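Local coordinates for SusD superfamily protein (Bacteroides fragilis, PDB 3L22) that probably binds glycans at the outer membrane as a SusD-family lipoprotein, handing them to a partner transporter, and carries zinc ions in the crystal, at residues K349-L352 against K353-R356; A376-E379 against A380-E384; N383-R386 against L387-G391. All blocks are in the same frame, centred on the assembly; numbering follows the deposited sequence.

Contact 1: residues K349-L352 against K353-R356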
# COMPACT_ATOMS: atom_id res chain seq x y z
N LYS A 349 -9.63 -5.53 21.36
CA LYS A 349 -8.64 -5.32 22.41
C LYS A 349 -7.59 -6.43 22.42
O LYS A 349 -6.39 -6.14 22.57
CB LYS A 349 -9.28 -5.24 23.80
CG LYS A 349 -10.17 -4.03 24.10
CD LYS A 349 -10.97 -4.33 25.39
CE LYS A 349 -11.59 -3.13 25.86
NZ LYS A 349 -12.54 -3.26 27.01
N SER A 350 -8.00 -7.67 22.24
CA SER A 350 -7.04 -8.78 22.25
C SER A 350 -6.11 -8.69 21.03
O SER A 350 -4.90 -8.93 21.14
CB SER A 350 -7.73 -10.14 22.35
OG SER A 350 -8.21 -10.56 21.10
N LEU A 351 -6.66 -8.30 19.87
CA LEU A 351 -5.87 -8.12 18.65
C LEU A 351 -4.86 -6.96 18.82
O LEU A 351 -3.67 -7.12 18.50
CB LEU A 351 -6.80 -7.88 17.44
CG LEU A 351 -7.67 -9.07 16.99
CD1 LEU A 351 -8.83 -8.65 16.06
CD2 LEU A 351 -6.84 -10.20 16.37
N LEU A 352 -5.33 -5.80 19.32
CA LEU A 352 -4.45 -4.64 19.62
C LEU A 352 -3.33 -5.06 20.56
O LEU A 352 -2.16 -4.75 20.31
CB LEU A 352 -5.23 -3.46 20.23
CG LEU A 352 -4.45 -2.19 20.61
CD1 LEU A 352 -3.62 -1.68 19.39
CD2 LEU A 352 -5.36 -1.09 21.16
N LYS A 353 -3.65 -5.81 21.61
CA LYS A 353 -2.64 -6.21 22.57
C LYS A 353 -1.54 -7.08 21.93
O LYS A 353 -0.36 -6.95 22.27
CB LYS A 353 -3.26 -6.91 23.78
CG LYS A 353 -3.98 -5.94 24.71
CD LYS A 353 -4.89 -6.64 25.69
CE LYS A 353 -4.12 -7.21 26.89
NZ LYS A 353 -4.95 -7.43 28.13
N GLN A 354 -1.90 -7.95 20.98
CA GLN A 354 -0.87 -8.75 20.34
C GLN A 354 0.18 -7.89 19.67
O GLN A 354 1.38 -8.13 19.82
CB GLN A 354 -1.42 -9.68 19.25
CG GLN A 354 -2.19 -10.84 19.72
CD GLN A 354 -2.57 -11.77 18.58
OE1 GLN A 354 -1.69 -12.30 17.86
NE2 GLN A 354 -3.86 -11.97 18.39
N VAL A 355 -0.27 -6.90 18.92
CA VAL A 355 0.66 -6.07 18.16
C VAL A 355 1.45 -5.16 19.09
O VAL A 355 2.68 -5.13 19.01
CB VAL A 355 -0.03 -5.29 17.05
CG1 VAL A 355 0.96 -4.32 16.35
CG2 VAL A 355 -0.68 -6.28 16.03
N ARG A 356 0.76 -4.44 19.98
CA ARG A 356 1.46 -3.49 20.85
C ARG A 356 2.41 -4.23 21.79
O ARG A 356 3.53 -3.77 22.01
CB ARG A 356 0.47 -2.64 21.65
CG ARG A 356 1.11 -1.57 22.55
CD ARG A 356 0.09 -0.63 23.18
NE ARG A 356 0.73 0.38 24.04
CZ ARG A 356 1.28 1.52 23.61
NH1 ARG A 356 1.25 1.87 22.34
NH2 ARG A 356 1.85 2.34 24.48
O HOH W 1 -6.51 -11.87 19.72
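Arg356 N gives Leu352 O a nearly straight bond of 3.0 Å, and Lys353 N binds Lys349 O at 2.9 Å, two of the i to i+4 bonds that define an alpha-helix. In the conformer modelled, Lys353 also folds its aliphatic stem over that carbonyl, CG lying 3.2 Å from Lys349 O, before NZ reaches the carboxylate of Asp370, while Lys349 NZ takes the carbonyl of the same aspartate. Gln354 runs extended beyond CG, which is anti to its own carbonyl carbon (chi1 -72°); this brings NE2 4.0 Å from Leu351 CD2, the two side chains running side by side in one direction. A water accepts from Gln354 NE2 at 3.0 Å; its onward link to Ser350 OG rests on one of two serine conformers and is doubtful. Arg356 extends its chain from CG to NE and pairs with both Asp365 and Glu384. Its NH2 bonds the carbonyl of Asp290, a residue seen to bind zinc, though none is bound there in this chain. The face of helix 345-359 that bears Leu351 and Val355 packs on helix 327-339, and Leu352 fits against Ala380 and Glu384 of helix 374-388, which Val355 meets at Glu388.

Contact 2: residues A376-E379 against A380-E384. With EDO (1,2-ethanediol), chain B.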
# COMPACT_ATOMS: atom_id res chain seq x y z
N ALA A 376 -12.07 5.88 22.39
CA ALA A 376 -10.73 5.69 22.91
C ALA A 376 -10.08 4.45 22.35
O ALA A 376 -8.87 4.47 22.04
CB ALA A 376 -10.70 5.66 24.45
N LEU A 377 -10.87 3.39 22.22
CA LEU A 377 -10.39 2.14 21.64
C LEU A 377 -10.05 2.32 20.17
O LEU A 377 -8.99 1.91 19.73
CB LEU A 377 -11.42 1.00 21.80
CG LEU A 377 -11.09 -0.37 21.15
CD1 LEU A 377 -9.71 -0.89 21.63
CD2 LEU A 377 -12.22 -1.39 21.47
N LYS A 378 -10.94 2.92 19.40
CA LYS A 378 -10.63 3.17 17.99
C LYS A 378 -9.38 4.01 17.83
O LYS A 378 -8.50 3.70 17.00
CB LYS A 378 -11.80 3.83 17.29
CG LYS A 378 -13.00 2.89 17.11
CD LYS A 378 -14.11 3.51 16.31
CE LYS A 378 -15.34 2.59 16.16
NZ LYS A 378 -15.95 2.29 17.47
N GLU A 379 -9.26 5.06 18.62
CA GLU A 379 -8.09 5.92 18.53
C GLU A 379 -6.80 5.17 18.88
O GLU A 379 -5.78 5.39 18.24
CB GLU A 379 -8.25 7.12 19.43
CG GLU A 379 -7.09 8.11 19.35
CD GLU A 379 -7.47 9.56 19.80
OE1 GLU A 379 -8.62 10.03 19.48
OE2 GLU A 379 -6.59 10.18 20.48
N ALA A 380 -6.85 4.28 19.87
CA ALA A 380 -5.67 3.48 20.20
C ALA A 380 -5.28 2.57 19.03
O ALA A 380 -4.10 2.35 18.78
CB ALA A 380 -5.92 2.63 21.47
N ILE A 381 -6.27 2.03 18.33
CA ILE A 381 -5.98 1.19 17.16
C ILE A 381 -5.39 2.04 16.02
O ILE A 381 -4.36 1.65 15.44
CB ILE A 381 -7.25 0.43 16.67
CG1 ILE A 381 -7.69 -0.59 17.75
CG2 ILE A 381 -6.97 -0.25 15.28
CD1 ILE A 381 -9.14 -1.08 17.62
N TYR A 382 -5.99 3.21 15.75
CA TYR A 382 -5.45 4.10 14.72
C TYR A 382 -4.00 4.53 15.00
O TYR A 382 -3.17 4.52 14.10
CB TYR A 382 -6.29 5.35 14.52
CG TYR A 382 -7.76 5.12 14.21
CD1 TYR A 382 -8.21 3.96 13.60
CD2 TYR A 382 -8.71 6.09 14.53
CE1 TYR A 382 -9.59 3.76 13.34
CE2 TYR A 382 -10.11 5.90 14.23
CZ TYR A 382 -10.51 4.73 13.66
OH TYR A 382 -11.83 4.52 13.39
N ASN A 383 -3.73 4.89 16.27
CA ASN A 383 -2.39 5.30 16.66
C ASN A 383 -1.37 4.16 16.59
O ASN A 383 -0.27 4.37 16.13
CB ASN A 383 -2.40 5.89 18.07
CG ASN A 383 -2.96 7.29 18.12
OD1 ASN A 383 -2.91 8.03 17.13
ND2 ASN A 383 -3.50 7.67 19.27
N GLU A 384 -1.76 2.97 17.01
CA GLU A 384 -0.87 1.81 16.89
C GLU A 384 -0.48 1.53 15.43
O GLU A 384 0.67 1.25 15.11
CB GLU A 384 -1.49 0.57 17.53
CG GLU A 384 -0.45 -0.50 17.96
CD GLU A 384 0.41 -0.07 19.15
OE1 GLU A 384 -0.08 0.65 20.07
OE2 GLU A 384 1.57 -0.51 19.20
C1 EDO B . -13.54 4.68 26.72
O1 EDO B . -12.09 4.49 26.84
C2 EDO B . -14.25 5.84 26.00
O2 EDO B . -13.95 6.30 24.65
O HOH W 2 -4.25 10.58 19.88
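Four successive i to i+4 hydrogen bonds join Ala376-Glu379 to Ala380-Asn383 as regular alpha-helix, the shortest from Tyr382 N to Lys378 O at 2.8 Å. That carbonyl oxygen has a second neighbour in the Tyr382 ring: Lys378 O sits 3.2 Å above one face, offset toward the rim, with CG the nearest ring atom. With CG anti to its carbonyl carbon (chi1 -56°), Tyr382 leans back over the preceding turn, and its hydroxyl ends beside the lysine stem, OH 3.8 Å from Lys378 CD. The two side chains run alongside each other in the same direction; Lys378 then bends at its last torsion (chi4 63°), and NZ bonds to the carbonyl of Ala339. Arg402 adds a cation-pi contact to the tyrosine ring. One residue on, Glu379 and Asn383 also lie side by side, Glu379 CG 3.6 Å from Asn383 ND2. Their carboxylate and amide planes are turned 78° apart. A water accepts from Asn383 ND2 at 3.1 Å; its link to Glu379 OE2 is modelled too short to be sound and remains doubtful. On the inner side Leu377 and Ile381 meet at an oblique angle through their CD1 methyls, 4.1 Å apart. Ala380 is buried here, its methyl placed over the carbonyls of the previous turn. An ethanediol, probably from the crystallisation liquor, accepts a bond from Ala376 N at 3.0 Å through its O2 and also binds Ser373 O, near the start of the helix. The helix is thus amphipathic: leucine, alanine and isoleucine face helices 345-359 and 327-339, whereas Glu379 and Asn383 lie alongside without a direct bond, Glu379 OE2 being 4.2 Å from Asn383 ND2, and the lysine keeps its stem on the tyrosine while sending its charge to a neighbouring helix end.

Contact 3: residues N383-R386 against L387-G391; sequences NEKR and LEFIG. With EDO (1,2-ethanediol), chain C.
Lys385 NZ is gripped by three groups: Asp333 and Asp398 form salt bridges with it, and O1 of an ethanediol, probably from the crystallisation liquor, accepts a bond from it at 2.6 Å. The chain reaches them by bending at chi2 (89°) and again at chi4. On the way the lysine and Phe389 side chains cross at a slant, Lys385 CD meeting the ring at Phe389 CD2, 3.9 Å away. Two acidic partners would probably favour a charged ammonium. Lys385 O lies at the edge of the Phe389 ring, near its plane and 3.6 Å from CD2, and accepts the backbone bond from Phe389 N at 3.0 Å. This is the final turn: Phe389 is the first residue to leave helical torsions, and just beyond it the carbonyl of Ile390 accepts a bond from Lys311. One residue earlier, Glu388 N binds Glu384 O at 2.8 Å. The carboxylates of these two glutamates come no closer than 5.0 Å (Glu384 OE2 to Glu388 OE1), and Arg298 bridges both, which probably offsets their like charges; Glu388 also pairs with Arg358 and Arg326. Arg386 turns elsewhere, its NH2 held by Asp55. The end of helix 374-388 is therefore enclosed by charge pairs and packing: Leu387 rests on Arg298 and Ile299 of helix 297-302, while Phe389 and Lys385 touch Glu329 of helix 327-339, and Glu388 lies on Ala328 of the same helix.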
# COMPACT_ATOMS: atom_id res chain seq x y z
N ASN A 383 -3.73 4.89 16.27
CA ASN A 383 -2.39 5.30 16.66
C ASN A 383 -1.37 4.16 16.59
O ASN A 383 -0.27 4.37 16.13
CB ASN A 383 -2.40 5.89 18.07
CG ASN A 383 -2.96 7.29 18.12
OD1 ASN A 383 -2.91 8.03 17.13
ND2 ASN A 383 -3.50 7.67 19.27
N GLU A 384 -1.76 2.97 17.01
CA GLU A 384 -0.87 1.81 16.89
C GLU A 384 -0.48 1.53 15.43
O GLU A 384 0.67 1.25 15.11
CB GLU A 384 -1.49 0.57 17.53
CG GLU A 384 -0.45 -0.50 17.96
CD GLU A 384 0.41 -0.07 19.15
OE1 GLU A 384 -0.08 0.65 20.07
OE2 GLU A 384 1.57 -0.51 19.20
N LYS A 385 -1.47 1.64 14.55
CA LYS A 385 -1.27 1.46 13.11
C LYS A 385 -0.32 2.55 12.57
O LYS A 385 0.56 2.27 11.77
CB LYS A 385 -2.64 1.50 12.43
CG LYS A 385 -2.65 1.22 10.93
CD LYS A 385 -2.80 -0.24 10.63
CE LYS A 385 -2.96 -0.52 9.11
NZ LYS A 385 -4.26 -0.01 8.64
N ARG A 386 -0.45 3.78 13.06
CA ARG A 386 0.42 4.88 12.64
C ARG A 386 1.89 4.62 13.00
O ARG A 386 2.81 4.85 12.17
CB ARG A 386 -0.07 6.20 13.26
CG ARG A 386 -1.36 6.71 12.65
CD ARG A 386 -1.91 7.92 13.39
NE ARG A 386 -1.08 9.09 13.16
CZ ARG A 386 -1.33 10.31 13.63
NH1 ARG A 386 -2.39 10.54 14.41
NH2 ARG A 386 -0.50 11.30 13.36
N LEU A 387 2.12 4.10 14.20
CA LEU A 387 3.48 3.80 14.67
C LEU A 387 4.02 2.52 14.03
O LEU A 387 5.13 2.50 13.50
CB LEU A 387 3.54 3.72 16.21
CG LEU A 387 4.89 3.35 16.85
CD1 LEU A 387 5.98 4.36 16.44
CD2 LEU A 387 4.80 3.26 18.37
N GLU A 388 3.24 1.46 14.04
CA GLU A 388 3.67 0.23 13.40
C GLU A 388 4.03 0.42 11.92
O GLU A 388 5.00 -0.18 11.49
CB GLU A 388 2.61 -0.85 13.55
CG GLU A 388 3.04 -2.29 13.18
CD GLU A 388 3.99 -2.95 14.17
OE1 GLU A 388 3.94 -2.67 15.40
OE2 GLU A 388 4.81 -3.76 13.69
N PHE A 389 3.27 1.24 11.17
CA PHE A 389 3.42 1.37 9.72
C PHE A 389 3.96 2.70 9.22
O PHE A 389 3.87 3.03 8.03
CB PHE A 389 2.11 0.92 9.04
CG PHE A 389 1.88 -0.51 9.24
CD1 PHE A 389 2.65 -1.44 8.55
CD2 PHE A 389 1.01 -0.96 10.22
CE1 PHE A 389 2.50 -2.80 8.80
CE2 PHE A 389 0.87 -2.30 10.47
CZ PHE A 389 1.63 -3.21 9.77
N ILE A 390 4.63 3.42 10.12
CA ILE A 390 5.34 4.62 9.73
C ILE A 390 6.33 4.25 8.63
O ILE A 390 7.12 3.31 8.76
CB ILE A 390 6.00 5.34 10.94
CG1 ILE A 390 6.52 6.73 10.51
CG2 ILE A 390 7.13 4.51 11.61
CD1 ILE A 390 6.87 7.69 11.73
N GLY A 391 6.26 4.99 7.53
CA GLY A 391 7.13 4.72 6.37
C GLY A 391 6.77 3.55 5.48
O GLY A 391 7.57 3.18 4.59
C1 EDO C . -5.17 -0.72 5.62
O1 EDO C . -4.02 -1.15 6.31
C2 EDO C . -4.87 0.34 4.55
O2 EDO C . -6.20 0.75 4.09

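All three are local contacts along helices in the SusD-family region, contact 1 on helix 345-359 and contacts 2 and 3 on the next helix, 374-388, where they share Asn383 and Glu384; contact 3 lies at its C-terminus. Contacts 1 and 2 are partly buried, with some exposed polar residues; contact 3 is almost wholly buried and has a higher share of buried charged side chains, each paired with an outside partner. The two helices join through Leu352, whose CD2 lies 3.8 Å from Ala380 CB, and through the salt bridge from Arg356 NH1 to Glu384 OE1 at 2.9 Å. From contact 2 to contact 3, the helix passes from mixed apolar and polar packing toward a more charged, more buried end.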